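Local coordinates for Ent-copalyl diphosphate synthase (Streptomyces platensis, PDB 5BP8), which belongs to the helical terpene cyclase class and carries a C-terminal region related to squalene-hopene cyclases, at residues A41-G46 against P237-L242; S348-A353 against P402-A407; D382-N387 against L411-F416. All blocks are in the same frame, centred on the assembly; numbering follows the deposited sequence.

Interaction 1. Residues A41-G46 against P237-L242; sequences APWLDG and PGVAYL. With SO4 (sulfate ion), chain E.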
ATOM      1  N   ALA A  41     -18.487 -12.403  -3.543  1.00 19.77           N
ATOM      2  CA  ALA A  41     -19.382 -11.657  -4.426  1.00 20.57           C
ATOM      3  C   ALA A  41     -19.478 -12.253  -5.835  1.00 19.96           C
ATOM      4  O   ALA A  41     -19.156 -11.604  -6.812  1.00 19.59           O
ATOM      5  CB  ALA A  41     -18.976 -10.185  -4.463  1.00 20.38           C
ATOM      6  N   PRO A  42     -19.898 -13.521  -5.932  1.00 20.79           N
ATOM      7  CA  PRO A  42     -20.015 -14.164  -7.243  1.00 21.80           C
ATOM      8  C   PRO A  42     -21.113 -13.506  -8.103  1.00 21.98           C
ATOM      9  O   PRO A  42     -21.102 -13.673  -9.318  1.00 23.21           O
ATOM     10  CB  PRO A  42     -20.372 -15.618  -6.892  1.00 22.73           C
ATOM     11  CG  PRO A  42     -21.010 -15.525  -5.547  1.00 23.04           C
ATOM     12  CD  PRO A  42     -20.328 -14.405  -4.847  1.00 21.84           C
ATOM     13  N   TRP A  43     -22.001 -12.744  -7.473  1.00 21.84           N
ATOM     14  CA  TRP A  43     -23.069 -11.964  -8.174  1.00 22.48           C
ATOM     15  C   TRP A  43     -22.522 -10.809  -9.024  1.00 22.81           C
ATOM     16  O   TRP A  43     -23.157 -10.336  -9.961  1.00 21.68           O
ATOM     17  CB  TRP A  43     -24.096 -11.420  -7.145  1.00 23.10           C
ATOM     18  CG  TRP A  43     -23.472 -10.539  -6.098  1.00 22.64           C
ATOM     19  CD1 TRP A  43     -23.092 -10.920  -4.866  1.00 22.14           C
ATOM     20  CD2 TRP A  43     -23.131  -9.151  -6.216  1.00 21.89           C
ATOM     21  NE1 TRP A  43     -22.520  -9.872  -4.201  1.00 22.50           N
ATOM     22  CE2 TRP A  43     -22.509  -8.777  -5.018  1.00 22.41           C
ATOM     23  CE3 TRP A  43     -23.260  -8.198  -7.227  1.00 22.95           C
ATOM     24  CZ2 TRP A  43     -22.061  -7.479  -4.776  1.00 21.87           C
ATOM     25  CZ3 TRP A  43     -22.793  -6.905  -6.996  1.00 23.01           C
ATOM     26  CH2 TRP A  43     -22.201  -6.561  -5.780  1.00 22.82           C
ATOM     27  N   LEU A  44     -21.314 -10.361  -8.694  1.00 20.71           N
ATOM     28  CA  LEU A  44     -20.750  -9.178  -9.298  1.00 19.55           C
ATOM     29  C   LEU A  44     -20.186  -9.417 -10.680  1.00 19.95           C
ATOM     30  O   LEU A  44     -19.514 -10.422 -10.914  1.00 19.21           O
ATOM     31  CB  LEU A  44     -19.606  -8.664  -8.385  1.00 18.90           C
ATOM     32  CG  LEU A  44     -18.868  -7.405  -8.816  1.00 19.28           C
ATOM     33  CD1 LEU A  44     -19.749  -6.187  -8.809  1.00 19.89           C
ATOM     34  CD2 LEU A  44     -17.680  -7.187  -7.861  1.00 19.28           C
ATOM     35  N   ASP A  45     -20.444  -8.466 -11.582  1.00 19.89           N
ATOM     36  CA  ASP A  45     -19.919  -8.492 -12.945  0.60 21.28           C
ATOM     37  C   ASP A  45     -18.397  -8.704 -12.922  1.00 20.67           C
ATOM     38  O   ASP A  45     -17.709  -8.195 -12.025  1.00 18.60           O
ATOM     39  CB  ASP A  45     -20.236  -7.164 -13.662  0.60 22.91           C
ATOM     40  CG  ASP A  45     -21.685  -7.076 -14.178  0.60 25.18           C
ATOM     41  OD1 ASP A  45     -22.400  -8.097 -14.207  0.60 25.91           O
ATOM     42  OD2 ASP A  45     -22.102  -5.958 -14.573  0.60 28.00           O
ATOM     43  N   GLY A  46     -17.884  -9.446 -13.901  1.00 20.95           N
ATOM     44  CA  GLY A  46     -16.430  -9.666 -14.019  1.00 20.41           C
ATOM     45  C   GLY A  46     -15.950 -10.869 -13.217  1.00 20.06           C
ATOM     46  O   GLY A  46     -14.752 -11.066 -13.064  1.00 19.39           O
ATOM     47  N   PRO A 237     -25.545   1.744  -2.709  1.00 24.25           N
ATOM     48  CA  PRO A 237     -24.327   2.425  -3.144  1.00 24.10           C
ATOM     49  C   PRO A 237     -23.099   1.517  -3.161  1.00 22.15           C
ATOM     50  O   PRO A 237     -22.266   1.624  -4.067  1.00 20.96           O
ATOM     51  CB  PRO A 237     -24.176   3.554  -2.119  1.00 24.16           C
ATOM     52  CG  PRO A 237     -25.580   3.852  -1.713  1.00 26.19           C
ATOM     53  CD  PRO A 237     -26.299   2.539  -1.715  1.00 25.66           C
ATOM     54  N   GLY A 238     -22.993   0.614  -2.198  1.00 21.72           N
ATOM     55  CA  GLY A 238     -21.838  -0.294  -2.167  1.00 20.85           C
ATOM     56  C   GLY A 238     -21.745  -1.166  -3.400  1.00 19.97           C
ATOM     57  O   GLY A 238     -20.651  -1.542  -3.828  1.00 19.16           O
ATOM     58  N   VAL A 239     -22.899  -1.529  -3.959  1.00 19.36           N
ATOM     59  CA  VAL A 239     -22.927  -2.274  -5.196  1.00 19.71           C
ATOM     60  C   VAL A 239     -22.341  -1.460  -6.342  1.00 19.74           C
ATOM     61  O   VAL A 239     -21.584  -1.996  -7.147  1.00 20.01           O
ATOM     62  CB  VAL A 239     -24.355  -2.778  -5.528  1.00 20.15           C
ATOM     63  CG1 VAL A 239     -24.396  -3.371  -6.924  1.00 21.13           C
ATOM     64  CG2 VAL A 239     -24.777  -3.825  -4.511  1.00 20.40           C
ATOM     65  N   ALA A 240     -22.656  -0.159  -6.409  1.00 20.22           N
ATOM     66  CA  ALA A 240     -22.127   0.701  -7.444  1.00 20.67           C
ATOM     67  C   ALA A 240     -20.613   0.855  -7.300  1.00 19.58           C
ATOM     68  O   ALA A 240     -19.879   0.890  -8.302  1.00 18.98           O
ATOM     69  CB  ALA A 240     -22.782   2.074  -7.381  1.00 22.10           C
ATOM     70  N   TYR A 241     -20.142   0.972  -6.059  1.00 18.35           N
ATOM     71  CA  TYR A 241     -18.686   1.029  -5.837  1.00 18.55           C
ATOM     72  C   TYR A 241     -17.999  -0.226  -6.384  1.00 18.76           C
ATOM     73  O   TYR A 241     -17.052  -0.117  -7.172  1.00 19.01           O
ATOM     74  CB  TYR A 241     -18.422   1.204  -4.365  1.00 18.17           C
ATOM     75  CG  TYR A 241     -17.008   0.957  -3.896  1.00 17.42           C
ATOM     76  CD1 TYR A 241     -16.016   1.910  -4.056  1.00 17.15           C
ATOM     77  CD2 TYR A 241     -16.695  -0.224  -3.208  1.00 16.98           C
ATOM     78  CE1 TYR A 241     -14.697   1.673  -3.585  1.00 16.91           C
ATOM     79  CE2 TYR A 241     -15.423  -0.447  -2.722  1.00 17.60           C
ATOM     80  CZ  TYR A 241     -14.437   0.483  -2.909  1.00 16.84           C
ATOM     81  OH  TYR A 241     -13.198   0.219  -2.374  1.00 17.69           O
ATOM     82  N   LEU A 242     -18.488  -1.409  -6.006  1.00 19.65           N
ATOM     83  CA  LEU A 242     -17.898  -2.670  -6.491  1.00 19.61           C
ATOM     84  C   LEU A 242     -17.947  -2.756  -8.014  1.00 21.08           C
ATOM     85  O   LEU A 242     -16.949  -3.137  -8.659  1.00 17.94           O
ATOM     86  CB  LEU A 242     -18.570  -3.883  -5.849  1.00 19.95           C
ATOM     87  CG  LEU A 242     -18.244  -4.063  -4.375  1.00 19.88           C
ATOM     88  CD1 LEU A 242     -18.970  -5.272  -3.802  1.00 20.92           C
ATOM     89  CD2 LEU A 242     -16.740  -4.202  -4.176  1.00 20.21           C
TER
HETATM   90  S   SO4 E 704     -19.423 -12.468 -15.139  0.80 38.83           S
HETATM   91  O1  SO4 E 704     -18.712 -11.330 -15.826  0.80 38.57           O
HETATM   92  O2  SO4 E 704     -19.850 -12.009 -13.800  0.80 32.96           O
HETATM   93  O3  SO4 E 704     -20.601 -12.814 -15.957  0.80 38.23           O
HETATM   94  O4  SO4 E 704     -18.488 -13.619 -15.123  0.80 31.25           O
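The indole of W43 meets V239 and L242 with CZ3, CH2 and CZ2 of its six-membered ring. CZ3 lies 3.9 Å from V239 CG1, and CZ2 lies 3.9 Å from L242 CD1. Both methyls approach the ring obliquely, and W43 CH2 lies 4.0 Å from V239 CG2. On one face of the indole, toward its rim, rests the CB of L44, 3.8 Å above the plane. W43 holds CG between its backbone N and carbonyl carbon (chi1 58°), which brings the ring over L44 and out to the helix. L44 adds a third apolar contact. Its CD1 reaches L242 CB at 3.9 Å, and the two side chains cross at about a right angle.

A type I turn from A41 to L44 shapes the loop. Further on, the N of G46 gives a 2.8 Å hydrogen bond to sulfate O1. H47 N and R48 N bind the same ion, so three backbone N-H groups hold it at the N-terminus of helix 47-57. It probably comes from the crystallisation liquor.

The loop joins helices 31-40 and 47-57 and leans on the start of helix 237-249. W43 also touches P232. L242 packs against P221 and L228 of helix 221-228, and L44 also rests on R243.

Interaction 2. Residues S348-A353 against P402-A407; sequences STSTNA and PYYATA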
ATOM      1  N   SER A 348       6.561   3.949  12.763  1.00 21.34           N
ATOM      2  CA  SER A 348       6.937   4.101  11.379  1.00 20.49           C
ATOM      3  C   SER A 348       8.065   5.121  11.214  1.00 21.27           C
ATOM      4  O   SER A 348       7.949   6.274  11.647  1.00 21.94           O
ATOM      5  CB  SER A 348       5.728   4.539  10.571  1.00 20.33           C
ATOM      6  OG  SER A 348       6.106   4.945   9.274  1.00 20.02           O
ATOM      7  N   THR A 349       9.141   4.711  10.561  1.00 20.84           N
ATOM      8  CA  THR A 349      10.258   5.626  10.262  1.00 21.44           C
ATOM      9  C   THR A 349       9.868   6.618   9.176  1.00 20.78           C
ATOM     10  O   THR A 349      10.150   7.818   9.305  1.00 21.40           O
ATOM     11  CB  THR A 349      11.518   4.858   9.813  1.00 21.71           C
ATOM     12  OG1 THR A 349      11.188   4.002   8.701  1.00 22.33           O
ATOM     13  CG2 THR A 349      12.073   4.021  10.956  1.00 22.36           C
ATOM     14  N   SER A 350       9.153   6.151   8.134  1.00 19.77           N
ATOM     15  CA  SER A 350       8.748   7.030   7.030  1.00 19.57           C
ATOM     16  C   SER A 350       7.762   8.098   7.532  1.00 19.29           C
ATOM     17  O   SER A 350       7.798   9.234   7.071  1.00 20.52           O
ATOM     18  CB  SER A 350       8.152   6.240   5.831  1.00 19.71           C
ATOM     19  OG  SER A 350       6.867   5.762   6.145  1.00 19.75           O
ATOM     20  N   THR A 351       6.890   7.733   8.459  1.00 19.17           N
ATOM     21  CA  THR A 351       5.931   8.679   9.033  1.00 19.51           C
ATOM     22  C   THR A 351       6.666   9.817   9.764  1.00 20.19           C
ATOM     23  O   THR A 351       6.371  11.000   9.569  1.00 21.22           O
ATOM     24  CB  THR A 351       4.963   7.964   9.971  1.00 19.75           C
ATOM     25  OG1 THR A 351       4.203   6.991   9.228  1.00 19.73           O
ATOM     26  CG2 THR A 351       3.993   8.940  10.674  1.00 20.25           C
ATOM     27  N   ASN A 352       7.628   9.447  10.594  1.00 21.37           N
ATOM     28  CA  ASN A 352       8.418  10.448  11.308  1.00 22.32           C
ATOM     29  C   ASN A 352       9.222  11.332  10.378  1.00 23.21           C
ATOM     30  O   ASN A 352       9.283  12.548  10.590  1.00 22.44           O
ATOM     31  CB  ASN A 352       9.274   9.793  12.379  1.00 23.43           C
ATOM     32  CG  ASN A 352       8.477   9.494  13.636  1.00 25.55           C
ATOM     33  OD1 ASN A 352       8.443  10.308  14.590  1.00 26.91           O
ATOM     34  ND2 ASN A 352       7.794   8.359  13.645  1.00 25.52           N
ATOM     35  N   ALA A 353       9.812  10.742   9.330  1.00 21.31           N
ATOM     36  CA  ALA A 353      10.414  11.538   8.248  1.00 21.73           C
ATOM     37  C   ALA A 353       9.449  12.556   7.656  1.00 21.53           C
ATOM     38  O   ALA A 353       9.809  13.737   7.481  1.00 21.86           O
ATOM     39  CB  ALA A 353      10.977  10.639   7.144  1.00 20.83           C
ATOM     40  N   PRO A 402      13.514  -1.410   1.401  1.00 19.86           N
ATOM     41  CA  PRO A 402      14.372  -0.478   2.135  1.00 19.79           C
ATOM     42  C   PRO A 402      14.696   0.776   1.329  1.00 20.30           C
ATOM     43  O   PRO A 402      15.176   1.792   1.908  1.00 20.17           O
ATOM     44  CB  PRO A 402      15.615  -1.292   2.397  1.00 20.37           C
ATOM     45  CG  PRO A 402      15.689  -2.271   1.293  1.00 20.67           C
ATOM     46  CD  PRO A 402      14.271  -2.583   0.908  1.00 19.57           C
ATOM     47  N   TYR A 403      14.469   0.728   0.014  1.00 19.18           N
ATOM     48  CA  TYR A 403      14.737   1.892  -0.839  1.00 20.03           C
ATOM     49  C   TYR A 403      13.744   3.008  -0.561  1.00 20.36           C
ATOM     50  O   TYR A 403      14.132   4.186  -0.558  1.00 19.74           O
ATOM     51  CB  TYR A 403      14.818   1.487  -2.318  1.00 20.57           C
ATOM     52  CG  TYR A 403      15.918   0.461  -2.465  1.00 21.45           C
ATOM     53  CD1 TYR A 403      17.275   0.830  -2.371  1.00 23.12           C
ATOM     54  CD2 TYR A 403      15.622  -0.888  -2.599  1.00 22.70           C
ATOM     55  CE1 TYR A 403      18.279  -0.125  -2.447  1.00 24.28           C
ATOM     56  CE2 TYR A 403      16.620  -1.838  -2.681  1.00 22.93           C
ATOM     57  CZ  TYR A 403      17.941  -1.460  -2.598  1.00 24.66           C
ATOM     58  OH  TYR A 403      18.906  -2.446  -2.666  1.00 26.22           O
ATOM     59  N   TYR A 404      12.484   2.653  -0.297  1.00 19.14           N
ATOM     60  CA  TYR A 404      11.486   3.656   0.126  1.00 19.63           C
ATOM     61  C   TYR A 404      11.882   4.287   1.457  1.00 20.12           C
ATOM     62  O   TYR A 404      11.963   5.538   1.569  1.00 21.19           O
ATOM     63  CB  TYR A 404      10.093   3.044   0.278  1.00 19.32           C
ATOM     64  CG  TYR A 404       9.044   4.029   0.737  1.00 19.00           C
ATOM     65  CD1 TYR A 404       8.656   5.060  -0.085  1.00 19.98           C
ATOM     66  CD2 TYR A 404       8.444   3.923   1.987  1.00 19.31           C
ATOM     67  CE1 TYR A 404       7.688   5.968   0.310  1.00 21.23           C
ATOM     68  CE2 TYR A 404       7.468   4.841   2.403  1.00 19.90           C
ATOM     69  CZ  TYR A 404       7.115   5.869   1.562  1.00 20.22           C
ATOM     70  OH  TYR A 404       6.150   6.802   1.855  1.00 20.42           O
ATOM     71  N   ALA A 405      12.096   3.435   2.462  1.00 19.94           N
ATOM     72  CA  ALA A 405      12.333   3.900   3.845  1.00 20.77           C
ATOM     73  C   ALA A 405      13.605   4.756   3.914  1.00 21.04           C
ATOM     74  O   ALA A 405      13.611   5.862   4.515  1.00 20.40           O
ATOM     75  CB  ALA A 405      12.424   2.725   4.791  1.00 20.94           C
ATOM     76  N   THR A 406      14.638   4.306   3.206  1.00 20.45           N
ATOM     77  CA  THR A 406      15.925   5.013   3.250  1.00 21.38           C
ATOM     78  C   THR A 406      15.839   6.374   2.552  1.00 21.86           C
ATOM     79  O   THR A 406      16.385   7.377   3.049  1.00 23.62           O
ATOM     80  CB  THR A 406      17.047   4.153   2.645  1.00 20.94           C
ATOM     81  OG1 THR A 406      17.099   2.899   3.343  1.00 19.75           O
ATOM     82  CG2 THR A 406      18.415   4.846   2.817  1.00 21.45           C
ATOM     83  N   ALA A 407      15.152   6.428   1.417  1.00 21.28           N
ATOM     84  CA  ALA A 407      14.941   7.693   0.741  1.00 22.19           C
ATOM     85  C   ALA A 407      14.147   8.647   1.620  1.00 22.93           C
ATOM     86  O   ALA A 407      14.560   9.822   1.774  1.00 22.13           O
ATOM     87  CB  ALA A 407      14.230   7.519  -0.576  1.00 22.13           C
TER
HETATM   88  O   HOH W   1       5.209   6.619   4.226  1.00 26.28           O
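Two helix starts meet here, with S350 of helix 349-365 set against Y404 and T349 near A405 of helix 402-416. The backbones come close: S350 CA is 5.7 Å from A405 CA. The side chains at the crossing are mostly small. S350 CB lies 3.8 Å from Y404 CE2 and meets the ring obliquely. The ring reaches it because Y404 CG stands anti to its backbone N (chi1 179°), which swings the ring round so that CE2 comes against S350 CB. A water joins the two hydroxyls. It donates to S350 OG at 2.7 Å and lies 2.6 Å from Y404 OH, at the ring edge and in its plane. S350 OG is also bonded to D396 OD2, and T349 OG1 to M395 O, so the loop before helix 402-416 ties down the polar side of this contact.

Both helices belong to the C-terminal region of squalene-hopene cyclase type, a mainly helical fold. S348 is the N-cap of helix 349-365. Its OG accepts from T351 N at 3.0 Å, with an N-H...O angle of 158°, and from T351 OG1. The same OG is hydrogen-bonded to D396 OD1, so D396 grips both S348 and S350. N352 ND2 reaches back to S348 O in a nearly straight bond of 2.9 Å (168°). On the other helix, T406 N and T406 OG1 approach P402 O from opposite faces of its plane. The ring of Y404 is stacked with H399 and also meets the ring of W495.

Interaction 3. Residues D382-N387 against L411-F416; sequences DWLLDN and LALAEF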
ATOM      1  N   ASP A 382      16.633  13.327  16.386  1.00 43.42           N
ATOM      2  CA  ASP A 382      17.219  12.336  17.311  1.00 44.69           C
ATOM      3  C   ASP A 382      16.825  10.941  16.851  1.00 40.66           C
ATOM      4  O   ASP A 382      17.669  10.124  16.507  1.00 35.27           O
ATOM      5  CB  ASP A 382      16.690  12.469  18.757  1.00 50.29           C
ATOM      6  CG  ASP A 382      17.244  11.365  19.695  1.00 57.98           C
ATOM      7  OD1 ASP A 382      18.488  11.151  19.728  1.00 70.90           O
ATOM      8  OD2 ASP A 382      16.437  10.694  20.389  1.00 61.61           O
ATOM      9  N   TRP A 383      15.516  10.720  16.860  1.00 35.91           N
ATOM     10  CA  TRP A 383      14.932   9.407  16.714  1.00 33.44           C
ATOM     11  C   TRP A 383      15.255   8.765  15.358  1.00 30.68           C
ATOM     12  O   TRP A 383      15.589   7.578  15.317  1.00 30.21           O
ATOM     13  CB  TRP A 383      13.419   9.514  16.909  1.00 31.72           C
ATOM     14  CG  TRP A 383      12.736   8.227  16.996  1.00 30.25           C
ATOM     15  CD1 TRP A 383      12.597   7.432  18.081  1.00 30.02           C
ATOM     16  CD2 TRP A 383      12.080   7.558  15.915  1.00 29.22           C
ATOM     17  NE1 TRP A 383      11.882   6.311  17.755  1.00 31.92           N
ATOM     18  CE2 TRP A 383      11.563   6.360  16.422  1.00 29.86           C
ATOM     19  CE3 TRP A 383      11.891   7.868  14.569  1.00 29.38           C
ATOM     20  CZ2 TRP A 383      10.845   5.457  15.630  1.00 30.49           C
ATOM     21  CZ3 TRP A 383      11.172   6.967  13.776  1.00 29.63           C
ATOM     22  CH2 TRP A 383      10.676   5.782  14.312  1.00 29.02           C
ATOM     23  N   LEU A 384      15.145   9.522  14.268  1.00 29.28           N
ATOM     24  CA  LEU A 384      15.467   8.979  12.937  1.00 28.52           C
ATOM     25  C   LEU A 384      16.914   8.568  12.855  1.00 28.59           C
ATOM     26  O   LEU A 384      17.249   7.502  12.361  1.00 26.15           O
ATOM     27  CB  LEU A 384      15.168   9.974  11.829  1.00 27.61           C
ATOM     28  CG  LEU A 384      13.685  10.229  11.546  1.00 27.60           C
ATOM     29  CD1 LEU A 384      13.559  11.393  10.594  1.00 27.50           C
ATOM     30  CD2 LEU A 384      13.074   8.971  10.949  1.00 27.13           C
ATOM     31  N   LEU A 385      17.791   9.430  13.359  1.00 28.24           N
ATOM     32  CA  LEU A 385      19.197   9.082  13.457  1.00 29.57           C
ATOM     33  C   LEU A 385      19.464   7.820  14.278  1.00 28.75           C
ATOM     34  O   LEU A 385      20.243   6.968  13.850  1.00 29.58           O
ATOM     35  CB  LEU A 385      19.982  10.281  14.026  1.00 30.14           C
ATOM     36  CG  LEU A 385      19.904  11.490  13.090  1.00 31.14           C
ATOM     37  CD1 LEU A 385      20.405  12.801  13.751  1.00 33.47           C
ATOM     38  CD2 LEU A 385      20.691  11.180  11.832  1.00 30.67           C
ATOM     39  N   ASP A 386      18.794   7.672  15.412  1.00 29.56           N
ATOM     40  CA  ASP A 386      19.008   6.526  16.273  0.60 31.26           C
ATOM     41  C   ASP A 386      18.452   5.217  15.664  1.00 31.16           C
ATOM     42  O   ASP A 386      18.893   4.134  16.025  1.00 31.84           O
ATOM     43  CB  ASP A 386      18.367   6.779  17.640  0.60 32.92           C
ATOM     44  CG  ASP A 386      18.941   8.012  18.349  0.60 34.82           C
ATOM     45  OD1 ASP A 386      18.344   8.412  19.370  0.60 36.79           O
ATOM     46  OD2 ASP A 386      19.956   8.592  17.890  0.60 34.94           O
ATOM     47  N   ASN A 387      17.474   5.332  14.759  1.00 30.61           N
ATOM     48  CA  ASN A 387      16.867   4.158  14.128  1.00 31.66           C
ATOM     49  C   ASN A 387      17.441   3.766  12.772  1.00 29.45           C
ATOM     50  O   ASN A 387      16.954   2.804  12.160  1.00 29.48           O
ATOM     51  CB  ASN A 387      15.351   4.332  14.061  1.00 32.00           C
ATOM     52  CG  ASN A 387      14.708   4.064  15.403  1.00 35.28           C
ATOM     53  OD1 ASN A 387      14.378   2.930  15.725  1.00 38.77           O
ATOM     54  ND2 ASN A 387      14.568   5.100  16.214  1.00 36.39           N
ATOM     55  N   LEU A 411      16.227  11.921   3.039  1.00 25.57           N
ATOM     56  CA  LEU A 411      15.846  13.174   2.389  1.00 26.13           C
ATOM     57  C   LEU A 411      15.232  14.171   3.363  1.00 27.09           C
ATOM     58  O   LEU A 411      15.430  15.375   3.209  1.00 27.84           O
ATOM     59  CB  LEU A 411      14.876  12.933   1.226  1.00 26.81           C
ATOM     60  CG  LEU A 411      15.559  12.277   0.008  1.00 28.37           C
ATOM     61  CD1 LEU A 411      14.519  11.797  -0.999  1.00 30.14           C
ATOM     62  CD2 LEU A 411      16.593  13.218  -0.604  1.00 30.97           C
ATOM     63  N   ALA A 412      14.491  13.671   4.348  1.00 25.74           N
ATOM     64  CA  ALA A 412      13.937  14.508   5.404  1.00 25.21           C
ATOM     65  C   ALA A 412      15.091  15.065   6.255  1.00 26.34           C
ATOM     66  O   ALA A 412      15.130  16.272   6.551  1.00 27.37           O
ATOM     67  CB  ALA A 412      12.986  13.698   6.265  1.00 24.88           C
ATOM     68  N   LEU A 413      16.007  14.191   6.644  1.00 26.08           N
ATOM     69  CA  LEU A 413      17.174  14.608   7.446  1.00 27.11           C
ATOM     70  C   LEU A 413      18.119  15.551   6.701  1.00 28.25           C
ATOM     71  O   LEU A 413      18.743  16.427   7.329  1.00 29.04           O
ATOM     72  CB  LEU A 413      17.945  13.405   7.947  1.00 27.51           C
ATOM     73  CG  LEU A 413      17.319  12.637   9.107  1.00 27.37           C
ATOM     74  CD1 LEU A 413      17.981  11.267   9.188  1.00 27.51           C
ATOM     75  CD2 LEU A 413      17.411  13.359  10.444  1.00 26.75           C
ATOM     76  N   ALA A 414      18.259  15.369   5.392  1.00 26.98           N
ATOM     77  CA  ALA A 414      19.129  16.221   4.583  1.00 28.78           C
ATOM     78  C   ALA A 414      18.633  17.675   4.578  1.00 29.63           C
ATOM     79  O   ALA A 414      19.415  18.615   4.710  1.00 28.86           O
ATOM     80  CB  ALA A 414      19.231  15.690   3.161  1.00 28.47           C
ATOM     81  N   GLU A 415      17.331  17.845   4.446  1.00 27.94           N
ATOM     82  CA  GLU A 415      16.752  19.168   4.352  1.00 30.10           C
ATOM     83  C   GLU A 415      16.467  19.809   5.732  1.00 29.38           C
ATOM     84  O   GLU A 415      16.549  21.044   5.858  1.00 28.74           O
ATOM     85  CB  GLU A 415      15.477  19.126   3.488  1.00 32.19           C
ATOM     86  CG  GLU A 415      14.914  20.499   3.088  1.00 34.61           C
ATOM     87  CD  GLU A 415      15.851  21.361   2.233  1.00 37.30           C
ATOM     88  OE1 GLU A 415      16.785  20.832   1.586  1.00 38.50           O
ATOM     89  OE2 GLU A 415      15.645  22.608   2.215  1.00 42.25           O
ATOM     90  N   PHE A 416      16.137  19.008   6.751  1.00 26.62           N
ATOM     91  CA  PHE A 416      15.636  19.568   8.031  1.00 27.38           C
ATOM     92  C   PHE A 416      16.297  19.049   9.299  1.00 27.06           C
ATOM     93  O   PHE A 416      15.858  19.398  10.386  1.00 27.21           O
ATOM     94  CB  PHE A 416      14.138  19.307   8.150  1.00 27.44           C
ATOM     95  CG  PHE A 416      13.350  19.937   7.060  1.00 28.03           C
ATOM     96  CD1 PHE A 416      13.235  21.321   6.981  1.00 28.67           C
ATOM     97  CD2 PHE A 416      12.760  19.165   6.081  1.00 27.27           C
ATOM     98  CE1 PHE A 416      12.521  21.915   5.958  1.00 29.14           C
ATOM     99  CE2 PHE A 416      12.052  19.755   5.060  1.00 27.53           C
ATOM    100  CZ  PHE A 416      11.931  21.127   4.993  1.00 28.17           C
TER
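L384, L385 and L413 all hold CG beside the backbone N and anti to the carbonyl carbon, with chi1 of -71° in L384. Each chain is also extended at its second torsion. This sets the side chains of L385 and L413 meeting between helices 370-386 and 402-416. They cross obliquely. L385 CD2 lies 3.8 Å from L413 CD1, and L385 CG lies 4.1 Å from L413 CD2, so both methyls of L413 are used. L413 CD1 also reaches back to L384 CB, at 4.1 Å. L413 thus meets two successive residues of the facing helix. The helix backbones stand well apart, with L384 CA 8.0 Å from L413 CA, and the leucine branches bridge that distance.

Other parts of the fold close in on the same leucines. L413 also touches W394, A421 and V425, and L385 touches A421 and A424, so helix 422-435 and the loop leading into it pack on this pair. A412, whose CB also points toward segment 382-387, packs on A353 and E357 of helix 349-365.

N387 folds back on W383. Its ND2 donates to W383 O at 2.8 Å, in a nearly straight bond of 172°. The N of N387 binds the same oxygen from the opposite face of its plane. This fold-back places ND2 3.2 Å above the W383 ring, toward its rim. L384 O accepts from W394 NE1.

Between the two segments the chemistry is wholly aliphatic. The contact rests on the fit of leucine branches, with L384 CB, L385 CG and CD2 and both methyls of L413 touching, and not on directional bonds. Such bonds serve the backbone beside it, where W383 O is held by N387 and L384 O by W394.

The three contacts fall into two groups. Interaction 1 is complete along the chain before the other two begin, and it lies across the chain's centre from both. Its centre is about 36 Å from that of interaction 2 and about 45 Å from that of interaction 3. Interactions 2 and 3 are neighbours, with centres about 10 Å apart, and their segments alternate in sequence. Both use helix 402-416, one at its start and the other near its end. Helices 349-365 and 370-386, consecutive in the chain, supply the partners and also touch each other. Together they knit three helices of the C-terminal cyclase-type region, while interaction 1 joins loop 41-46 to helix 237-249, about 21 Å from interaction 2 between nearest atoms.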